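Local coordinates for protein acetyl xylan esterase (Metagenome, PDB 6XYC) that removes acetyl and feruloyl groups from xylan as a bifunctional carbohydrate esterase with an alpha/beta-hydrolase fold, at residues A164-F169 against K273-F278; Y39-I44 against A73-N78; P112-I117 against D277-Q282. One frame throughout, in Å; residues are numbered along the deposited sequence.

Contact 1. Residues A164-F169 against K273-F278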
ATOM      1  N   ALA A 164      -5.923  -8.270  -3.684  1.00 26.26           N
ATOM      2  CA  ALA A 164      -6.637  -7.124  -4.230  1.00 25.80           C
ATOM      3  C   ALA A 164      -5.999  -5.869  -3.660  1.00 22.83           C
ATOM      4  O   ALA A 164      -5.404  -5.901  -2.575  1.00 22.71           O
ATOM      5  CB  ALA A 164      -8.133  -7.174  -3.891  1.00 26.12           C
ATOM      6  N   VAL A 165      -6.117  -4.770  -4.395  1.00 23.98           N
ATOM      7  CA  VAL A 165      -5.450  -3.525  -4.038  1.00 24.53           C
ATOM      8  C   VAL A 165      -6.447  -2.383  -4.142  1.00 24.30           C
ATOM      9  O   VAL A 165      -7.222  -2.310  -5.100  1.00 22.56           O
ATOM     10  CB  VAL A 165      -4.234  -3.246  -4.943  1.00 23.07           C
ATOM     11  CG1 VAL A 165      -3.604  -1.896  -4.590  1.00 22.56           C
ATOM     12  CG2 VAL A 165      -3.214  -4.374  -4.850  1.00 24.14           C
ATOM     13  N   VAL A 166      -6.426  -1.486  -3.160  1.00 25.22           N
ATOM     14  CA  VAL A 166      -7.108  -0.196  -3.255  1.00 25.28           C
ATOM     15  C   VAL A 166      -6.056   0.892  -3.089  1.00 22.15           C
ATOM     16  O   VAL A 166      -5.393   0.974  -2.044  1.00 21.54           O
ATOM     17  CB  VAL A 166      -8.227  -0.046  -2.217  1.00 22.44           C
ATOM     18  CG1 VAL A 166      -8.800   1.366  -2.274  1.00 24.20           C
ATOM     19  CG2 VAL A 166      -9.317  -1.069  -2.473  1.00 24.88           C
ATOM     20  N   ASP A 167      -5.905   1.720  -4.120  1.00 20.78           N
ATOM     21  CA  ASP A 167      -4.860   2.736  -4.200  1.00 21.90           C
ATOM     22  C   ASP A 167      -5.523   4.099  -4.048  1.00 23.30           C
ATOM     23  O   ASP A 167      -6.226   4.564  -4.956  1.00 22.78           O
ATOM     24  CB  ASP A 167      -4.108   2.604  -5.523  1.00 21.94           C
ATOM     25  CG  ASP A 167      -3.352   3.849  -5.909  1.00 26.06           C
ATOM     26  OD1 ASP A 167      -3.007   4.663  -5.030  1.00 23.34           O
ATOM     27  OD2 ASP A 167      -3.090   4.013  -7.122  1.00 23.49           O
ATOM     28  N   TRP A 168      -5.317   4.731  -2.890  1.00 22.76           N
ATOM     29  CA  TRP A 168      -5.825   6.078  -2.644  1.00 21.49           C
ATOM     30  C   TRP A 168      -4.747   7.083  -3.048  1.00 23.44           C
ATOM     31  O   TRP A 168      -3.744   7.238  -2.348  1.00 25.14           O
ATOM     32  CB  TRP A 168      -6.207   6.289  -1.182  1.00 22.41           C
ATOM     33  CG  TRP A 168      -7.323   5.462  -0.617  1.00 22.06           C
ATOM     34  CD1 TRP A 168      -7.216   4.220  -0.071  1.00 22.89           C
ATOM     35  CD2 TRP A 168      -8.704   5.839  -0.490  1.00 20.38           C
ATOM     36  NE1 TRP A 168      -8.444   3.791   0.377  1.00 21.55           N
ATOM     37  CE2 TRP A 168      -9.374   4.762   0.126  1.00 21.72           C
ATOM     38  CE3 TRP A 168      -9.442   6.977  -0.844  1.00 23.68           C
ATOM     39  CZ2 TRP A 168     -10.746   4.786   0.389  1.00 23.05           C
ATOM     40  CZ3 TRP A 168     -10.804   6.995  -0.585  1.00 23.28           C
ATOM     41  CH2 TRP A 168     -11.439   5.912   0.032  1.00 23.25           C
ATOM     42  N   PHE A 169      -4.969   7.775  -4.164  1.00 20.90           N
ATOM     43  CA  PHE A 169      -4.118   8.860  -4.674  1.00 20.72           C
ATOM     44  C   PHE A 169      -2.622   8.628  -4.428  1.00 20.68           C
ATOM     45  O   PHE A 169      -1.916   9.480  -3.887  1.00 23.38           O
ATOM     46  CB  PHE A 169      -4.556  10.239  -4.120  1.00 22.22           C
ATOM     47  CG  PHE A 169      -4.875  10.272  -2.622  1.00 22.72           C
ATOM     48  CD1 PHE A 169      -6.187  10.163  -2.171  1.00 23.64           C
ATOM     49  CD2 PHE A 169      -3.873  10.475  -1.676  1.00 23.33           C
ATOM     50  CE1 PHE A 169      -6.487  10.206  -0.814  1.00 23.77           C
ATOM     51  CE2 PHE A 169      -4.174  10.513  -0.317  1.00 22.21           C
ATOM     52  CZ  PHE A 169      -5.482  10.384   0.112  1.00 23.13           C
ATOM     53  N   LYS A 273     -17.391   3.294   1.014  1.00 26.20           N
ATOM     54  CA  LYS A 273     -18.255   2.227   0.519  1.00 27.90           C
ATOM     55  C   LYS A 273     -17.699   1.634  -0.768  1.00 28.14           C
ATOM     56  O   LYS A 273     -17.744   0.413  -0.967  1.00 26.85           O
ATOM     57  CB  LYS A 273     -19.676   2.749   0.298  1.00 30.65           C
ATOM     58  CG  LYS A 273     -20.710   1.653   0.011  1.00 33.60           C
ATOM     59  CD  LYS A 273     -22.113   2.232  -0.190  1.00 35.23           C
ATOM     60  CE  LYS A 273     -22.907   1.465  -1.247  1.00 45.57           C
ATOM     61  NZ  LYS A 273     -22.920  -0.007  -1.020  1.00 49.40           N
ATOM     62  N   ASP A 274     -17.167   2.479  -1.661  1.00 27.80           N
ATOM     63  CA  ASP A 274     -16.510   1.957  -2.856  1.00 28.17           C
ATOM     64  C   ASP A 274     -15.402   0.986  -2.476  1.00 27.83           C
ATOM     65  O   ASP A 274     -15.273  -0.088  -3.078  1.00 26.34           O
ATOM     66  CB  ASP A 274     -15.946   3.100  -3.704  1.00 29.04           C
ATOM     67  CG  ASP A 274     -17.026   3.949  -4.346  1.00 30.83           C
ATOM     68  OD1 ASP A 274     -18.122   3.426  -4.634  1.00 29.74           O
ATOM     69  OD2 ASP A 274     -16.763   5.147  -4.582  1.00 30.84           O
ATOM     70  N   MET A 275     -14.596   1.339  -1.466  1.00 26.30           N
ATOM     71  CA  MET A 275     -13.483   0.477  -1.079  1.00 23.14           C
ATOM     72  C   MET A 275     -13.987  -0.822  -0.458  1.00 26.41           C
ATOM     73  O   MET A 275     -13.508  -1.908  -0.791  1.00 24.94           O
ATOM     74  CB  MET A 275     -12.564   1.203  -0.092  1.00 25.80           C
ATOM     75  CG  MET A 275     -11.585   0.274   0.623  1.00 23.48           C
ATOM     76  SD  MET A 275     -10.432   1.093   1.750  1.00 23.12           S
ATOM     77  CE  MET A 275     -11.552   1.855   2.903  1.00 25.43           C
ATOM     78  N   THR A 276     -14.944  -0.726   0.470  1.00 27.63           N
ATOM     79  CA  THR A 276     -15.411  -1.924   1.161  1.00 26.60           C
ATOM     80  C   THR A 276     -16.237  -2.809   0.239  1.00 26.32           C
ATOM     81  O   THR A 276     -16.168  -4.036   0.343  1.00 26.60           O
ATOM     82  CB  THR A 276     -16.216  -1.550   2.412  1.00 26.40           C
ATOM     83  OG1 THR A 276     -17.260  -0.633   2.073  1.00 28.30           O
ATOM     84  CG2 THR A 276     -15.309  -0.917   3.453  1.00 27.56           C
ATOM     85  N   ASP A 277     -17.007  -2.216  -0.673  1.00 26.56           N
ATOM     86  CA  ASP A 277     -17.702  -3.014  -1.678  1.00 29.06           C
ATOM     87  C   ASP A 277     -16.703  -3.762  -2.553  1.00 31.01           C
ATOM     88  O   ASP A 277     -16.869  -4.959  -2.822  1.00 30.40           O
ATOM     89  CB  ASP A 277     -18.607  -2.120  -2.536  1.00 31.87           C
ATOM     90  CG  ASP A 277     -19.908  -1.755  -1.840  1.00 32.16           C
ATOM     91  OD1 ASP A 277     -20.165  -2.280  -0.735  1.00 35.75           O
ATOM     92  OD2 ASP A 277     -20.673  -0.942  -2.401  1.00 31.63           O
ATOM     93  N   PHE A 278     -15.650  -3.068  -2.995  1.00 28.65           N
ATOM     94  CA  PHE A 278     -14.627  -3.686  -3.833  1.00 28.82           C
ATOM     95  C   PHE A 278     -13.983  -4.870  -3.123  1.00 27.71           C
ATOM     96  O   PHE A 278     -13.936  -5.985  -3.656  1.00 27.23           O
ATOM     97  CB  PHE A 278     -13.587  -2.624  -4.209  1.00 25.93           C
ATOM     98  CG  PHE A 278     -12.376  -3.169  -4.908  1.00 26.40           C
ATOM     99  CD1 PHE A 278     -12.414  -3.443  -6.270  1.00 27.84           C
ATOM    100  CD2 PHE A 278     -11.197  -3.396  -4.218  1.00 25.17           C
ATOM    101  CE1 PHE A 278     -11.298  -3.944  -6.928  1.00 27.94           C
ATOM    102  CE2 PHE A 278     -10.077  -3.901  -4.867  1.00 25.24           C
ATOM    103  CZ  PHE A 278     -10.128  -4.173  -6.227  1.00 26.69           C
TER
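Phe278 and Met275, one turn apart on helix 269-284, press against Val166 of strand 164-168, where the last helix of this alpha/beta-hydrolase fold lies over its central sheet. Over these short segments the two axes approach to 9.5 Å and run almost antiparallel, at 169°. Val166 offers both methyls. Its CG2 meets Phe278 CD2 at 3.5 Å as the two side chains pass alongside, pointing opposite ways, and the same methyl lies 4.1 Å from Met275 CG, with CG1 close to that methylene as well. Phe278 holds CG anti to its backbone N (chi1 172°), which carries the ring down to the strand and brings CE2 to 3.3 Å from the carbonyl O of Val165. Ala164 CB meets CE2 too, at 3.9 Å. Leu223, on the adjoining strand 222-227, also touches the Phe278 ring. Met275 runs extended through its first two torsions, which brings the sulfur to the edge of the Trp168 indole, in the ring plane, as a Met-aromatic contact; the bend at the last torsion lays CE beside Trp168 CZ2. Trp168 also meets Phe267 edge-to-face, and its side chain is about 10 Å from the bound sulfonyl fluoride inhibitor. At the indole edge, Trp168 NE1 gives a weak hydrogen bond to Met275 SD, 3.6 Å long and bent to 149° at the hydrogen.

Contact 2. Residues Y39-I44 against A73-N78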
ATOM      1  N   TYR A  39     -11.568 -14.112  10.107  1.00 34.71           N
ATOM      2  CA  TYR A  39     -11.787 -12.870   9.377  1.00 34.29           C
ATOM      3  C   TYR A  39     -10.808 -12.749   8.221  1.00 31.61           C
ATOM      4  O   TYR A  39      -9.595 -12.887   8.413  1.00 31.88           O
ATOM      5  CB  TYR A  39     -11.624 -11.651  10.291  1.00 34.32           C
ATOM      6  CG  TYR A  39     -12.446 -11.692  11.553  1.00 32.98           C
ATOM      7  CD1 TYR A  39     -13.747 -11.215  11.569  1.00 34.25           C
ATOM      8  CD2 TYR A  39     -11.914 -12.203  12.731  1.00 37.33           C
ATOM      9  CE1 TYR A  39     -14.501 -11.242  12.721  1.00 39.11           C
ATOM     10  CE2 TYR A  39     -12.660 -12.238  13.885  1.00 38.26           C
ATOM     11  CZ  TYR A  39     -13.946 -11.754  13.873  1.00 40.15           C
ATOM     12  OH  TYR A  39     -14.680 -11.793  15.027  1.00 41.88           O
ATOM     13  N   LYS A  40     -11.333 -12.472   7.031  1.00 32.59           N
ATOM     14  CA  LYS A  40     -10.492 -12.036   5.925  1.00 34.75           C
ATOM     15  C   LYS A  40      -9.803 -10.727   6.297  1.00 31.12           C
ATOM     16  O   LYS A  40     -10.311  -9.937   7.098  1.00 29.65           O
ATOM     17  CB  LYS A  40     -11.332 -11.869   4.656  1.00 34.97           C
ATOM     18  CG  LYS A  40     -12.359 -12.982   4.453  1.00 39.51           C
ATOM     19  CD  LYS A  40     -12.111 -13.787   3.175  1.00 39.94           C
ATOM     20  CE  LYS A  40     -12.940 -15.064   3.154  1.00 39.13           C
ATOM     21  NZ  LYS A  40     -13.921 -15.092   2.029  1.00 37.68           N
ATOM     22  N   ALA A  41      -8.623 -10.503   5.720  1.00 30.05           N
ATOM     23  CA  ALA A  41      -7.724  -9.475   6.221  1.00 31.20           C
ATOM     24  C   ALA A  41      -7.440  -8.400   5.178  1.00 29.17           C
ATOM     25  O   ALA A  41      -7.353  -8.672   3.974  1.00 26.05           O
ATOM     26  CB  ALA A  41      -6.395 -10.085   6.692  1.00 28.63           C
ATOM     27  N   ILE A  42      -7.284  -7.168   5.668  1.00 24.17           N
ATOM     28  CA  ILE A  42      -6.863  -6.032   4.852  1.00 25.49           C
ATOM     29  C   ILE A  42      -5.666  -5.384   5.538  1.00 24.84           C
ATOM     30  O   ILE A  42      -5.763  -4.981   6.706  1.00 22.18           O
ATOM     31  CB  ILE A  42      -7.981  -4.994   4.666  1.00 26.64           C
ATOM     32  CG1 ILE A  42      -9.244  -5.648   4.093  1.00 29.09           C
ATOM     33  CG2 ILE A  42      -7.497  -3.853   3.768  1.00 23.99           C
ATOM     34  CD1 ILE A  42      -9.094  -6.173   2.685  1.00 24.83           C
ATOM     35  N   ILE A  43      -4.552  -5.275   4.817  1.00 24.47           N
ATOM     36  CA  ILE A  43      -3.380  -4.546   5.292  1.00 21.80           C
ATOM     37  C   ILE A  43      -3.496  -3.099   4.835  1.00 24.73           C
ATOM     38  O   ILE A  43      -3.782  -2.826   3.661  1.00 26.53           O
ATOM     39  CB  ILE A  43      -2.087  -5.190   4.774  1.00 22.20           C
ATOM     40  CG1 ILE A  43      -1.894  -6.566   5.423  1.00 24.50           C
ATOM     41  CG2 ILE A  43      -0.891  -4.292   5.063  1.00 22.41           C
ATOM     42  CD1 ILE A  43      -0.838  -7.419   4.763  1.00 28.93           C
ATOM     43  N   ILE A  44      -3.295  -2.161   5.760  1.00 22.22           N
ATOM     44  CA  ILE A  44      -3.408  -0.747   5.424  1.00 21.77           C
ATOM     45  C   ILE A  44      -2.095  -0.046   5.735  1.00 22.68           C
ATOM     46  O   ILE A  44      -1.381  -0.398   6.681  1.00 24.51           O
ATOM     47  CB  ILE A  44      -4.581  -0.064   6.161  1.00 22.66           C
ATOM     48  CG1 ILE A  44      -4.298   0.098   7.655  1.00 22.28           C
ATOM     49  CG2 ILE A  44      -5.869  -0.860   5.967  1.00 22.95           C
ATOM     50  CD1 ILE A  44      -5.371   0.905   8.389  1.00 23.16           C
ATOM     51  N   ALA A  73     -10.689  -8.096   9.166  1.00 24.39           N
ATOM     52  CA  ALA A  73      -9.577  -7.796  10.052  1.00 27.79           C
ATOM     53  C   ALA A  73      -8.702  -6.728   9.407  1.00 28.27           C
ATOM     54  O   ALA A  73      -8.487  -6.736   8.189  1.00 26.60           O
ATOM     55  CB  ALA A  73      -8.754  -9.053  10.329  1.00 28.93           C
ATOM     56  N   VAL A  74      -8.203  -5.798  10.219  1.00 26.02           N
ATOM     57  CA  VAL A  74      -7.394  -4.687   9.733  1.00 25.26           C
ATOM     58  C   VAL A  74      -6.011  -4.784  10.354  1.00 24.82           C
ATOM     59  O   VAL A  74      -5.878  -4.875  11.579  1.00 25.06           O
ATOM     60  CB  VAL A  74      -8.041  -3.325  10.048  1.00 24.84           C
ATOM     61  CG1 VAL A  74      -7.064  -2.195   9.725  1.00 23.70           C
ATOM     62  CG2 VAL A  74      -9.354  -3.151   9.282  1.00 25.80           C
ATOM     63  N   ILE A  75      -4.985  -4.748   9.510  1.00 21.15           N
ATOM     64  CA  ILE A  75      -3.601  -4.774   9.955  1.00 21.49           C
ATOM     65  C   ILE A  75      -2.923  -3.518   9.424  1.00 23.91           C
ATOM     66  O   ILE A  75      -2.700  -3.393   8.216  1.00 24.51           O
ATOM     67  CB  ILE A  75      -2.871  -6.038   9.477  1.00 21.87           C
ATOM     68  CG1 ILE A  75      -3.646  -7.287   9.910  1.00 26.85           C
ATOM     69  CG2 ILE A  75      -1.462  -6.082  10.022  1.00 23.80           C
ATOM     70  CD1 ILE A  75      -4.519  -7.878   8.824  1.00 27.96           C
ATOM     71  N   SER A  76      -2.593  -2.593  10.317  1.00 22.12           N
ATOM     72  CA  SER A  76      -1.932  -1.346   9.951  1.00 20.82           C
ATOM     73  C   SER A  76      -0.449  -1.459  10.271  1.00 21.31           C
ATOM     74  O   SER A  76      -0.079  -1.734  11.416  1.00 24.32           O
ATOM     75  CB  SER A  76      -2.560  -0.164  10.691  1.00 22.54           C
ATOM     76  OG  SER A  76      -2.032   1.064  10.217  1.00 22.22           O
ATOM     77  N   ILE A  77       0.393  -1.226   9.271  1.00 23.70           N
ATOM     78  CA  ILE A  77       1.811  -1.527   9.385  1.00 21.61           C
ATOM     79  C   ILE A  77       2.634  -0.249   9.346  1.00 24.53           C
ATOM     80  O   ILE A  77       2.281   0.732   8.682  1.00 24.06           O
ATOM     81  CB  ILE A  77       2.279  -2.496   8.274  1.00 22.12           C
ATOM     82  CG1 ILE A  77       2.137  -1.843   6.889  1.00 24.14           C
ATOM     83  CG2 ILE A  77       1.488  -3.795   8.323  1.00 21.52           C
ATOM     84  CD1 ILE A  77       2.775  -2.638   5.770  1.00 23.13           C
ATOM     85  N   ASN A  78       3.755  -0.278  10.063  1.00 22.00           N
ATOM     86  CA  ASN A  78       4.829   0.684   9.866  1.00 21.38           C
ATOM     87  C   ASN A  78       5.789   0.185   8.788  1.00 24.14           C
ATOM     88  O   ASN A  78       5.872  -1.010   8.505  1.00 23.90           O
ATOM     89  CB  ASN A  78       5.593   0.922  11.171  1.00 24.04           C
ATOM     90  CG  ASN A  78       4.831   1.785  12.153  1.00 24.71           C
ATOM     91  OD1 ASN A  78       3.902   2.505  11.792  1.00 23.49           O
ATOM     92  ND2 ASN A  78       5.237   1.720  13.415  1.00 27.16           N
TER
HETATM   93  O   HOH W   1      -0.226   1.980   8.389  1.00 22.04           O
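Ile44 and Ser76 are paired neighbours on two parallel strands, 39-44 and 73-77, whose backbones are zipped together by five hydrogen bonds. Lys40 O accepts from Ala73 N, Ala73 O from Ile42 N, Ile42 O from Ile75 N, Ile75 O from Ile44 N, and Ile44 O from Ile77 N; the last is the longest at 3.2 Å. Thus Ile42 and Ile44 each use both N and O toward the partner strand, in the staggered pattern of a parallel sheet. The strand axes diverge by 23°, a modest twist.

Side chains knit the pair on both faces. On one, Ile44 CG1 sits between its backbone N and carbonyl carbon (chi1 71°), a crowded position that lays it against Ser76 CB at 3.5 Å and brings CD1 to 3.8 Å from Val74 CG1. On the other, Ala41 CB meets Ile75 CD1 at 3.6 Å, while Ile43 CG2 and Ile77 CG2 come within 4.1 Å. Tyr39 contributes its CB, which packs on Ala73 CB at 3.9 Å.

At the far end one water bridges the strands, hydrogen-bonded to Ile44 O, Ile77 O and Ser76 OG, its distance to the last being 2.7 Å. In the second shell, Ser76 OG is also hydrogen-bonded to Lys56 O, tying the strand to the start of helix 56-69. That helix links the two strands in a beta-alpha-beta crossover, and its Leu67 packs on Ile44 and Val74. Strand 26-32 flanks strand 73-77 in antiparallel fashion, with Leu31 touching Ala73, whereas strand 114-120 runs parallel along the other side of strand 39-45.

Contact 3. Residues P112-I117 against D277-Q282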
ATOM      1  N   PRO A 112      -6.576 -16.568   6.013  1.00 32.02           N
ATOM      2  CA  PRO A 112      -5.561 -16.166   5.029  1.00 31.58           C
ATOM      3  C   PRO A 112      -5.938 -16.431   3.579  1.00 33.83           C
ATOM      4  O   PRO A 112      -5.086 -16.258   2.703  1.00 34.82           O
ATOM      5  CB  PRO A 112      -4.345 -17.016   5.431  1.00 32.89           C
ATOM      6  CG  PRO A 112      -4.953 -18.282   5.970  1.00 30.10           C
ATOM      7  CD  PRO A 112      -6.243 -17.858   6.656  1.00 32.05           C
ATOM      8  N   SER A 113      -7.172 -16.858   3.290  1.00 34.18           N
ATOM      9  CA  SER A 113      -7.587 -17.059   1.904  1.00 36.10           C
ATOM     10  C   SER A 113      -7.813 -15.745   1.170  1.00 34.04           C
ATOM     11  O   SER A 113      -7.902 -15.746  -0.060  1.00 33.68           O
ATOM     12  CB  SER A 113      -8.861 -17.904   1.854  1.00 35.84           C
ATOM     13  OG  SER A 113      -9.963 -17.224   2.431  1.00 39.54           O
ATOM     14  N   PHE A 114      -7.911 -14.630   1.895  1.00 34.07           N
ATOM     15  CA  PHE A 114      -7.981 -13.312   1.279  1.00 31.48           C
ATOM     16  C   PHE A 114      -7.194 -12.324   2.121  1.00 30.36           C
ATOM     17  O   PHE A 114      -7.511 -12.113   3.296  1.00 31.95           O
ATOM     18  CB  PHE A 114      -9.428 -12.836   1.129  1.00 30.66           C
ATOM     19  CG  PHE A 114      -9.553 -11.536   0.394  1.00 33.64           C
ATOM     20  CD1 PHE A 114      -9.527 -11.507  -0.991  1.00 32.85           C
ATOM     21  CD2 PHE A 114      -9.669 -10.337   1.082  1.00 31.10           C
ATOM     22  CE1 PHE A 114      -9.633 -10.315  -1.674  1.00 31.61           C
ATOM     23  CE2 PHE A 114      -9.778  -9.138   0.402  1.00 30.14           C
ATOM     24  CZ  PHE A 114      -9.763  -9.127  -0.979  1.00 30.15           C
ATOM     25  N   ILE A 115      -6.171 -11.723   1.523  1.00 32.79           N
ATOM     26  CA  ILE A 115      -5.418 -10.635   2.139  1.00 29.39           C
ATOM     27  C   ILE A 115      -5.375  -9.515   1.112  1.00 27.20           C
ATOM     28  O   ILE A 115      -4.597  -9.575   0.152  1.00 28.65           O
ATOM     29  CB  ILE A 115      -4.005 -11.050   2.556  1.00 31.74           C
ATOM     30  CG1 ILE A 115      -4.064 -12.231   3.525  1.00 33.33           C
ATOM     31  CG2 ILE A 115      -3.273  -9.881   3.200  1.00 32.38           C
ATOM     32  CD1 ILE A 115      -2.701 -12.720   4.001  1.00 32.32           C
ATOM     33  N   GLY A 116      -6.209  -8.496   1.300  1.00 26.52           N
ATOM     34  CA  GLY A 116      -6.127  -7.296   0.498  1.00 25.23           C
ATOM     35  C   GLY A 116      -5.164  -6.293   1.096  1.00 25.32           C
ATOM     36  O   GLY A 116      -4.689  -6.442   2.222  1.00 26.38           O
ATOM     37  N   ILE A 117      -4.875  -5.251   0.322  1.00 22.76           N
ATOM     38  CA  ILE A 117      -3.932  -4.228   0.757  1.00 23.65           C
ATOM     39  C   ILE A 117      -4.387  -2.880   0.212  1.00 24.10           C
ATOM     40  O   ILE A 117      -4.885  -2.781  -0.914  1.00 21.36           O
ATOM     41  CB  ILE A 117      -2.492  -4.577   0.323  1.00 22.36           C
ATOM     42  CG1 ILE A 117      -1.483  -3.719   1.078  1.00 23.22           C
ATOM     43  CG2 ILE A 117      -2.321  -4.416  -1.179  1.00 23.58           C
ATOM     44  CD1 ILE A 117      -0.056  -4.230   1.019  1.00 21.44           C
ATOM     45  N   ASP A 277     -17.007  -2.216  -0.673  1.00 26.56           N
ATOM     46  CA  ASP A 277     -17.702  -3.014  -1.678  1.00 29.06           C
ATOM     47  C   ASP A 277     -16.703  -3.762  -2.553  1.00 31.01           C
ATOM     48  O   ASP A 277     -16.869  -4.959  -2.822  1.00 30.40           O
ATOM     49  CB  ASP A 277     -18.607  -2.120  -2.536  1.00 31.87           C
ATOM     50  CG  ASP A 277     -19.908  -1.755  -1.840  1.00 32.16           C
ATOM     51  OD1 ASP A 277     -20.165  -2.280  -0.735  1.00 35.75           O
ATOM     52  OD2 ASP A 277     -20.673  -0.942  -2.401  1.00 31.63           O
ATOM     53  N   PHE A 278     -15.650  -3.068  -2.995  1.00 28.65           N
ATOM     54  CA  PHE A 278     -14.627  -3.686  -3.833  1.00 28.82           C
ATOM     55  C   PHE A 278     -13.983  -4.870  -3.123  1.00 27.71           C
ATOM     56  O   PHE A 278     -13.936  -5.985  -3.656  1.00 27.23           O
ATOM     57  CB  PHE A 278     -13.587  -2.624  -4.209  1.00 25.93           C
ATOM     58  CG  PHE A 278     -12.376  -3.169  -4.908  1.00 26.40           C
ATOM     59  CD1 PHE A 278     -12.414  -3.443  -6.270  1.00 27.84           C
ATOM     60  CD2 PHE A 278     -11.197  -3.396  -4.218  1.00 25.17           C
ATOM     61  CE1 PHE A 278     -11.298  -3.944  -6.928  1.00 27.94           C
ATOM     62  CE2 PHE A 278     -10.077  -3.901  -4.867  1.00 25.24           C
ATOM     63  CZ  PHE A 278     -10.128  -4.173  -6.227  1.00 26.69           C
ATOM     64  N   PHE A 279     -13.491  -4.646  -1.904  1.00 26.58           N
ATOM     65  CA  PHE A 279     -12.858  -5.728  -1.158  1.00 28.24           C
ATOM     66  C   PHE A 279     -13.839  -6.861  -0.905  1.00 28.27           C
ATOM     67  O   PHE A 279     -13.466  -8.038  -0.965  1.00 28.05           O
ATOM     68  CB  PHE A 279     -12.288  -5.216   0.174  1.00 26.52           C
ATOM     69  CG  PHE A 279     -10.918  -4.603   0.059  1.00 24.58           C
ATOM     70  CD1 PHE A 279      -9.922  -5.175  -0.713  1.00 24.77           C
ATOM     71  CD2 PHE A 279     -10.617  -3.441   0.756  1.00 26.16           C
ATOM     72  CE1 PHE A 279      -8.668  -4.597  -0.802  1.00 23.33           C
ATOM     73  CE2 PHE A 279      -9.367  -2.865   0.668  1.00 24.55           C
ATOM     74  CZ  PHE A 279      -8.390  -3.440  -0.110  1.00 24.48           C
ATOM     75  N   THR A 280     -15.100  -6.529  -0.621  1.00 28.42           N
ATOM     76  CA  THR A 280     -16.090  -7.575  -0.380  1.00 29.34           C
ATOM     77  C   THR A 280     -16.327  -8.392  -1.643  1.00 34.16           C
ATOM     78  O   THR A 280     -16.358  -9.626  -1.603  1.00 35.52           O
ATOM     79  CB  THR A 280     -17.408  -6.980   0.122  1.00 29.87           C
ATOM     80  OG1 THR A 280     -17.212  -6.368   1.403  1.00 29.63           O
ATOM     81  CG2 THR A 280     -18.475  -8.080   0.230  1.00 31.35           C
ATOM     82  N   GLU A 281     -16.489  -7.711  -2.780  1.00 31.40           N
ATOM     83  CA  GLU A 281     -16.652  -8.414  -4.051  1.00 35.90           C
ATOM     84  C   GLU A 281     -15.430  -9.273  -4.359  1.00 37.75           C
ATOM     85  O   GLU A 281     -15.564 -10.419  -4.801  1.00 39.79           O
ATOM     86  CB  GLU A 281     -16.906  -7.413  -5.180  1.00 36.40           C
ATOM     87  CG  GLU A 281     -18.139  -6.545  -4.985  1.00 40.65           C
ATOM     88  CD  GLU A 281     -18.063  -5.225  -5.731  1.00 49.93           C
ATOM     89  OE1 GLU A 281     -19.079  -4.501  -5.748  1.00 48.02           O
ATOM     90  OE2 GLU A 281     -16.997  -4.904  -6.298  1.00 49.54           O
ATOM     91  N   GLN A 282     -14.229  -8.737  -4.126  1.00 32.45           N
ATOM     92  CA  GLN A 282     -13.014  -9.503  -4.376  1.00 32.71           C
ATOM     93  C   GLN A 282     -12.900 -10.684  -3.418  1.00 36.06           C
ATOM     94  O   GLN A 282     -12.418 -11.756  -3.797  1.00 36.64           O
ATOM     95  CB  GLN A 282     -11.790  -8.597  -4.247  1.00 31.12           C
ATOM     96  CG  GLN A 282     -11.703  -7.513  -5.304  1.00 29.26           C
ATOM     97  CD  GLN A 282     -11.370  -8.066  -6.677  1.00 33.54           C
ATOM     98  OE1 GLN A 282     -10.446  -8.864  -6.829  1.00 32.46           O
ATOM     99  NE2 GLN A 282     -12.124  -7.641  -7.684  1.00 36.21           N
TER
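Phe114 and Phe279 carry the apolar part of this contact, their side chains crossing at about a right angle. Phe279 CD1 lies at the edge of the Phe114 ring, in its plane and 4.0 Å from Phe114 CZ. With CG anti to the backbone N (chi1 -175°), the Phe114 ring projects from the strand to the helix and also reaches the root of Gln282, where CE1 stands 3.8 Å from Gln282 CB. Within the helix, Gln282 CG rests 3.8 Å above the centre of the Phe278 ring. An alanine in place of Phe114 would probably leave Phe279 CD1 and Gln282 CB without their aromatic neighbour and open a gap between strand and helix.

A second group of contacts sets ring carbons against the backbone. Phe114 CZ approaches the carbonyl O of Phe279 at 3.9 Å, and in return the far end of the Phe279 ring reaches the strand backbone, with CE1 3.9 Å from Gly116 CA. Gly116 makes room for this, because a beta carbon there would collide with Phe279 CE1. Further along, Phe279 CZ meets Ile117 O at 3.7 Å, the oxygen being at the ring edge and close to its plane.

The strand involved is a central one of the alpha/beta-hydrolase sheet. Strand 114-120 runs on to Ser121, a residue of the inhibitor pocket that stands in a GxSxG sequence consistent with a nucleophile elbow. Over the short segments, helix 277-282 runs roughly antiparallel to strand 114-117, at 152°.

Among polar groups, the end of the Gln282 side chain leads away from the strand, and its NE2 is hydrogen-bonded to Asp221 OD2.

All three contacts involve one central sheet, with strands 73-77, 39-45, 114-120 and 164-168 lying side by side in that order. Contact 2 closes first along the chain; contacts 3 and 1 then open in turn and both end on helix 269-284, sharing Asp277 and Phe278. The centres of contacts 1 and 3 are about 9 Å apart, those of contacts 2 and 3 about 11 Å, and those of contacts 1 and 2 about 13 Å. Contact 3 sits between the others: Gly116 bonds to Ala41 and Ile43, Ile117 to Ala164 and Val166, and Phe279 packs on Ile42 and Val166. The last helix thus packs on two neighbouring strands from much earlier in sequence, one leading to Ser121 of the inhibitor pocket.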